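Histidine acid phosphatase (PDB 4ARU) belongs to branch 2 of the histidine phosphatase superfamily, the histidine acid phosphatases, and is also known as a phytase. Local coordinates at residues Lys268-Ala279 and Val402-Leu412. Sequence-based numbering, arbitrary orientation.
Sequences KHNGTPLLQTIA and VSHSVEPACQL
Thr272 and Glu407 make the central link in a worked example of how a C-terminal tail is fastened to a helix of the histidine acid phosphatase fold. After helix 395-405 ends, the chain runs through a short 3-10 turn, 408-410, against the kinked helix 264-282. Thr272 OG1 receives the amide N of Glu407 at 2.9 Å in a nearly straight bond (174°) and itself donates to Lys268 O, in the carbonyl plane on a lone pair. One hydroxyl thus serves both tail and helix; with OG1 beside its own backbone N, the methyl CG2 is left to touch the side-chain amide of Gln411.

Next to it, Glu407 sends CG anti to its own N (chi1 174°), which puts it over one face of the His269 ring, 4.2 Å from the centroid, a CH-pi contact; the bend at chi2 then turns the carboxylate toward Lys268. Ring and carboxylate lie nearly parallel. The same ring is met obliquely by Cys410 SG, which is disulfide-bonded to Cys135, and its ND1 is hydrogen-bonded to Tyr265 O. The extended Lys268 chain forms a long salt bridge from NZ to Glu407 OE1 (3.6 Å), and a water joins the same two atoms. Glu407 OE2, on its anti side, accepts Ala409 N, which should help to fix the carboxylate.

Farther along the helix, Leu275 and Val402 meet tip to tip, CG to CG1 at 3.8 Å, and Ala279 CB adds to the apolar patch. Pro273 CG rests on Leu412 CD2 and also approaches Cys410 O, a buried carbonyl with no hydrogen-bonding partner. The two glutamine amides are turned 66° apart: while Gln276 NE2 bonds to Thr287 O, Gln411 NE2 comes to Gln276 OE1 at 3.0 Å from above the carbonyl plane rather than along a lone pair.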
ATOM      1  N   LYS A 268       0.093 -13.165  -6.486  1.00  9.06           N
ATOM      2  CA  LYS A 268      -0.789 -14.200  -5.938  1.00  9.73           C
ATOM      3  C   LYS A 268      -0.104 -15.003  -4.854  1.00 10.28           C
ATOM      4  O   LYS A 268      -0.796 -15.527  -3.973  1.00 10.39           O
ATOM      5  CB  LYS A 268      -1.353 -15.112  -7.018  1.00 11.11           C
ATOM      6  CG  LYS A 268      -0.338 -16.059  -7.589  1.00 12.48           C
ATOM      7  CD  LYS A 268      -0.852 -16.725  -8.837  1.00 14.13           C
ATOM      8  CE  LYS A 268       0.042 -17.851  -9.254  1.00 15.67           C
ATOM      9  NZ  LYS A 268      -0.510 -18.673 -10.378  1.00 17.38           N
ATOM     10  N   HIS A 269       1.227 -15.119  -4.885  1.00 10.28           N
ATOM     11  CA  HIS A 269       1.927 -15.863  -3.837  1.00 10.78           C
ATOM     12  C   HIS A 269       1.958 -15.041  -2.563  1.00 10.88           C
ATOM     13  O   HIS A 269       1.953 -15.627  -1.478  1.00 12.54           O
ATOM     14  CB  HIS A 269       3.335 -16.285  -4.267  1.00 11.17           C
ATOM     15  CG  HIS A 269       3.355 -17.488  -5.136  1.00 11.69           C
ATOM     16  ND1 HIS A 269       3.139 -17.441  -6.505  1.00 11.90           N
ATOM     17  CD2 HIS A 269       3.553 -18.793  -4.840  1.00 12.53           C
ATOM     18  CE1 HIS A 269       3.167 -18.662  -6.995  1.00 12.86           C
ATOM     19  NE2 HIS A 269       3.465 -19.498  -6.018  1.00 13.24           N
ATOM     20  N   ASN A 270       2.050 -13.720  -2.662  1.00 10.18           N
ATOM     21  CA  ASN A 270       2.153 -12.865  -1.481  1.00 10.53           C
ATOM     22  C   ASN A 270       0.801 -12.372  -1.004  1.00  9.05           C
ATOM     23  O   ASN A 270       0.672 -11.993   0.168  1.00  8.49           O
ATOM     24  CB  ASN A 270       3.090 -11.704  -1.756  1.00 11.80           C
ATOM     25  CG  ASN A 270       4.542 -12.136  -1.903  1.00 15.49           C
ATOM     26  OD1 ASN A 270       5.180 -12.488  -0.934  1.00 20.96           O
ATOM     27  ND2 ASN A 270       5.065 -12.121  -3.130  1.00 19.00           N
ATOM     28  N   GLY A 271      -0.196 -12.398  -1.900  1.00  7.98           N
ATOM     29  CA  GLY A 271      -1.478 -11.776  -1.673  1.00  7.18           C
ATOM     30  C   GLY A 271      -2.670 -12.669  -1.442  1.00  6.85           C
ATOM     31  O   GLY A 271      -3.753 -12.168  -1.146  1.00  6.48           O
ATOM     32  N   THR A 272      -2.507 -13.959  -1.621  1.00  7.27           N
ATOM     33  CA  THR A 272      -3.637 -14.896  -1.516  1.00  7.36           C
ATOM     34  C   THR A 272      -4.327 -14.798  -0.144  1.00  7.32           C
ATOM     35  O   THR A 272      -5.550 -14.650  -0.093  1.00  7.06           O
ATOM     36  CB  THR A 272      -3.269 -16.318  -1.966  1.00  7.86           C
ATOM     37  OG1 THR A 272      -3.230 -16.312  -3.403  1.00  7.80           O
ATOM     38  CG2 THR A 272      -4.268 -17.285  -1.560  1.00  8.24           C
ATOM     39  N   PRO A 273      -3.575 -14.883   0.964  1.00  7.56           N
ATOM     40  CA  PRO A 273      -4.287 -14.788   2.235  1.00  7.76           C
ATOM     41  C   PRO A 273      -5.090 -13.526   2.391  1.00  7.40           C
ATOM     42  O   PRO A 273      -6.240 -13.579   2.885  1.00  7.57           O
ATOM     43  CB  PRO A 273      -3.152 -14.905   3.264  1.00  7.86           C
ATOM     44  CG  PRO A 273      -2.203 -15.864   2.577  1.00  8.19           C
ATOM     45  CD  PRO A 273      -2.194 -15.364   1.128  1.00  7.91           C
ATOM     46  N   LEU A 274      -4.555 -12.405   2.011  1.00  7.55           N
ATOM     47  CA  LEU A 274      -5.287 -11.174   2.173  1.00  7.74           C
ATOM     48  C   LEU A 274      -6.501 -11.119   1.279  1.00  7.36           C
ATOM     49  O   LEU A 274      -7.583 -10.669   1.697  1.00  6.91           O
ATOM     50  CB  LEU A 274      -4.388  -9.945   1.952  1.00  8.05           C
ATOM     51  CG  LEU A 274      -3.582  -9.417   3.136  1.00  9.15           C
ATOM     52  CD1 LEU A 274      -2.563  -8.395   2.661  1.00  9.16           C
ATOM     53  CD2 LEU A 274      -4.541  -8.814   4.154  1.00  9.40           C
ATOM     54  N   LEU A 275      -6.345 -11.524   0.027  1.00  7.20           N
ATOM     55  CA  LEU A 275      -7.497 -11.454  -0.876  1.00  7.30           C
ATOM     56  C   LEU A 275      -8.591 -12.394  -0.383  1.00  7.62           C
ATOM     57  O   LEU A 275      -9.788 -12.026  -0.418  1.00  7.36           O
ATOM     58  CB  LEU A 275      -7.118 -11.737  -2.329  1.00  7.55           C
ATOM     59  CG  LEU A 275      -8.248 -11.453  -3.339  1.00  7.78           C
ATOM     60  CD1 LEU A 275      -8.601 -10.004  -3.341  1.00  7.45           C
ATOM     61  CD2 LEU A 275      -7.802 -11.893  -4.723  1.00  8.51           C
ATOM     62  N   GLN A 276      -8.238 -13.591   0.071  1.00  8.10           N
ATOM     63  CA  GLN A 276      -9.258 -14.484   0.586  1.00  8.86           C
ATOM     64  C   GLN A 276      -9.963 -13.872   1.804  1.00  8.53           C
ATOM     65  O   GLN A 276     -11.189 -13.979   1.955  1.00  8.59           O
ATOM     66  CB  GLN A 276      -8.624 -15.844   0.975  1.00  9.92           C
ATOM     67  CG  GLN A 276      -9.566 -16.983   1.233  1.00 11.34           C
ATOM     68  CD  GLN A 276      -9.920 -17.753  -0.020  1.00 12.38           C
ATOM     69  OE1 GLN A 276      -9.666 -17.328  -1.197  1.00 12.99           O
ATOM     70  NE2 GLN A 276     -10.484 -18.894   0.203  1.00 13.89           N
ATOM     71  N   THR A 277      -9.186 -13.286   2.705  1.00  8.15           N
ATOM     72  CA  THR A 277      -9.720 -12.649   3.903  1.00  8.34           C
ATOM     73  C   THR A 277     -10.689 -11.505   3.564  1.00  7.99           C
ATOM     74  O   THR A 277     -11.790 -11.410   4.119  1.00  8.01           O
ATOM     75  CB  THR A 277      -8.570 -12.165   4.780  1.00  8.15           C
ATOM     76  OG1 THR A 277      -7.856 -13.316   5.226  1.00  8.56           O
ATOM     77  CG2 THR A 277      -9.027 -11.440   6.027  1.00  8.31           C
ATOM     78  N   ILE A 278     -10.273 -10.671   2.628  1.00  7.41           N
ATOM     79  CA  ILE A 278     -11.108  -9.546   2.180  1.00  7.54           C
ATOM     80  C   ILE A 278     -12.404 -10.047   1.559  1.00  7.61           C
ATOM     81  O   ILE A 278     -13.522  -9.608   1.923  1.00  7.54           O
ATOM     82  CB  ILE A 278     -10.329  -8.667   1.169  1.00  7.64           C
ATOM     83  CG1 ILE A 278      -9.220  -7.928   1.898  1.00  7.63           C
ATOM     84  CG2 ILE A 278     -11.265  -7.676   0.474  1.00  7.82           C
ATOM     85  CD1 ILE A 278      -8.148  -7.331   1.033  1.00  7.80           C
ATOM     86  N   ALA A 279     -12.295 -11.007   0.645  1.00  7.45           N
ATOM     87  CA  ALA A 279     -13.465 -11.560   0.003  1.00  8.00           C
ATOM     88  C   ALA A 279     -14.426 -12.189   1.009  1.00  8.54           C
ATOM     89  O   ALA A 279     -15.651 -11.978   0.976  1.00  8.76           O
ATOM     90  CB  ALA A 279     -13.053 -12.597  -1.040  1.00  8.34           C
ATOM     91  N   VAL A 402     -11.926 -13.667  -7.526  1.00 10.45           N
ATOM     92  CA  VAL A 402     -11.029 -14.027  -6.457  1.00 10.37           C
ATOM     93  C   VAL A 402     -10.650 -15.486  -6.556  1.00 10.96           C
ATOM     94  O   VAL A 402      -9.462 -15.831  -6.463  1.00 10.40           O
ATOM     95  CB  VAL A 402     -11.650 -13.675  -5.091  1.00  9.79           C
ATOM     96  CG1 VAL A 402     -10.816 -14.252  -3.957  1.00  9.78           C
ATOM     97  CG2 VAL A 402     -11.764 -12.159  -5.000  1.00  8.82           C
ATOM     98  N   SER A 403     -11.625 -16.370  -6.735  1.00 12.30           N
ATOM     99  CA  SER A 403     -11.374 -17.800  -6.802  1.00 13.93           C
ATOM    100  C   SER A 403     -10.403 -18.201  -7.906  1.00 14.56           C
ATOM    101  O   SER A 403      -9.647 -19.157  -7.738  1.00 14.75           O
ATOM    102  CB  SER A 403     -12.680 -18.557  -6.915  1.00 14.98           C
ATOM    103  OG  SER A 403     -13.245 -18.520  -8.239  1.00 16.59           O
ATOM    104  N   HIS A 404     -10.403 -17.449  -9.004  1.00 15.13           N
ATOM    105  CA  HIS A 404      -9.497 -17.714 -10.127  1.00 16.16           C
ATOM    106  C   HIS A 404      -8.153 -17.017  -9.964  1.00 14.94           C
ATOM    107  O   HIS A 404      -7.183 -17.402 -10.600  1.00 15.58           O
ATOM    108  CB  HIS A 404     -10.151 -17.306 -11.454  1.00 18.39           C
ATOM    109  CG  HIS A 404     -11.198 -18.267 -11.927  1.00 21.50           C
ATOM    110  ND1 HIS A 404     -10.991 -19.630 -11.982  1.00 25.66           N
ATOM    111  CD2 HIS A 404     -12.445 -18.059 -12.425  1.00 24.57           C
ATOM    112  CE1 HIS A 404     -12.081 -20.224 -12.441  1.00 26.51           C
ATOM    113  NE2 HIS A 404     -12.978 -19.291 -12.715  1.00 26.59           N
ATOM    114  N   SER A 405      -8.041 -16.002  -9.105  1.00 13.21           N
ATOM    115  CA  SER A 405      -6.771 -15.284  -8.954  1.00 13.14           C
ATOM    116  C   SER A 405      -5.872 -15.814  -7.822  1.00 12.62           C
ATOM    117  O   SER A 405      -4.667 -15.735  -7.933  1.00 12.25           O
ATOM    118  CB  SER A 405      -6.964 -13.785  -8.757  1.00 14.00           C
ATOM    119  OG  SER A 405      -7.473 -13.499  -7.501  1.00 16.79           O
ATOM    120  N   VAL A 406      -6.469 -16.453  -6.834  1.00 12.14           N
ATOM    121  CA  VAL A 406      -5.689 -16.974  -5.723  1.00 11.87           C
ATOM    122  C   VAL A 406      -4.822 -18.127  -6.162  1.00 12.27           C
ATOM    123  O   VAL A 406      -5.102 -18.843  -7.148  1.00 12.89           O
ATOM    124  CB  VAL A 406      -6.573 -17.370  -4.520  1.00 11.82           C
ATOM    125  CG1 VAL A 406      -7.207 -16.119  -3.898  1.00 11.25           C
ATOM    126  CG2 VAL A 406      -7.559 -18.438  -4.907  1.00 12.59           C
ATOM    127  N   GLU A 407      -3.745 -18.310  -5.406  1.00 12.34           N
ATOM    128  CA  GLU A 407      -2.903 -19.489  -5.520  1.00 13.27           C
ATOM    129  C   GLU A 407      -3.282 -20.483  -4.417  1.00 13.29           C
ATOM    130  O   GLU A 407      -3.077 -20.193  -3.256  1.00 12.35           O
ATOM    131  CB  GLU A 407      -1.449 -19.111  -5.379  1.00 14.16           C
ATOM    132  CG  GLU A 407      -0.432 -20.244  -5.321  1.00 16.11           C
ATOM    133  CD  GLU A 407      -0.681 -21.334  -6.347  1.00 18.67           C
ATOM    134  OE1 GLU A 407      -0.659 -20.960  -7.574  1.00 21.07           O
ATOM    135  OE2 GLU A 407      -0.910 -22.544  -5.988  1.00 21.32           O
ATOM    136  N   PRO A 408      -3.860 -21.618  -4.774  1.00 13.86           N
ATOM    137  CA  PRO A 408      -4.295 -22.521  -3.714  1.00 14.43           C
ATOM    138  C   PRO A 408      -3.205 -22.947  -2.732  1.00 14.64           C
ATOM    139  O   PRO A 408      -3.500 -23.158  -1.553  1.00 15.05           O
ATOM    140  CB  PRO A 408      -4.796 -23.724  -4.472  1.00 15.40           C
ATOM    141  CG  PRO A 408      -5.253 -23.181  -5.784  1.00 15.29           C
ATOM    142  CD  PRO A 408      -4.270 -22.109  -6.101  1.00 14.55           C
ATOM    143  N   ALA A 409      -1.962 -23.106  -3.190  1.00 14.51           N
ATOM    144  CA  ALA A 409      -0.866 -23.487  -2.287  1.00 14.74           C
ATOM    145  C   ALA A 409      -0.560 -22.435  -1.232  1.00 13.70           C
ATOM    146  O   ALA A 409       0.114 -22.755  -0.241  1.00 13.94           O
ATOM    147  CB  ALA A 409       0.395 -23.805  -3.088  1.00 15.12           C
ATOM    148  N   CYS A 410      -1.047 -21.201  -1.427  1.00 12.86           N
ATOM    149  CA  CYS A 410      -0.745 -20.101  -0.549  1.00 12.61           C
ATOM    150  C   CYS A 410      -1.899 -19.719   0.353  1.00 12.37           C
ATOM    151  O   CYS A 410      -1.805 -18.707   1.035  1.00 11.60           O
ATOM    152  CB  CYS A 410      -0.365 -18.911  -1.424  1.00 12.40           C
ATOM    153  SG  CYS A 410       1.162 -19.180  -2.367  1.00 13.81           S
ATOM    154  N   GLN A 411      -2.966 -20.525   0.344  1.00 13.41           N
ATOM    155  CA  GLN A 411      -4.062 -20.360   1.295  1.00 13.97           C
ATOM    156  C   GLN A 411      -3.597 -20.712   2.706  1.00 15.17           C
ATOM    157  O   GLN A 411      -2.767 -21.600   2.891  1.00 16.05           O
ATOM    158  CB  GLN A 411      -5.269 -21.199   0.891  1.00 14.59           C
ATOM    159  CG  GLN A 411      -5.875 -20.787  -0.436  1.00 14.34           C
ATOM    160  CD  GLN A 411      -6.810 -19.571  -0.373  1.00 14.03           C
ATOM    161  OE1 GLN A 411      -6.900 -18.812   0.629  1.00 15.59           O
ATOM    162  NE2 GLN A 411      -7.479 -19.332  -1.478  1.00 14.03           N
ATOM    163  N   LEU A 412      -4.099 -19.964   3.690  1.00 15.56           N
ATOM    164  CA  LEU A 412      -3.725 -20.257   5.075  1.00 17.10           C
ATOM    165  C   LEU A 412      -4.297 -21.598   5.498  1.00 19.88           C
ATOM    166  O   LEU A 412      -5.478 -21.856   5.284  1.00 19.21           O
ATOM    167  CB  LEU A 412      -4.156 -19.128   5.996  1.00 16.58           C
ATOM    168  CG  LEU A 412      -3.528 -17.766   5.737  1.00 16.15           C
ATOM    169  CD1 LEU A 412      -3.970 -16.769   6.793  1.00 16.47           C
ATOM    170  CD2 LEU A 412      -2.000 -17.817   5.620  1.00 16.30           C
TER
HETATM  171  O   HOH W   1       1.525 -20.631  -9.418  1.00 34.13           O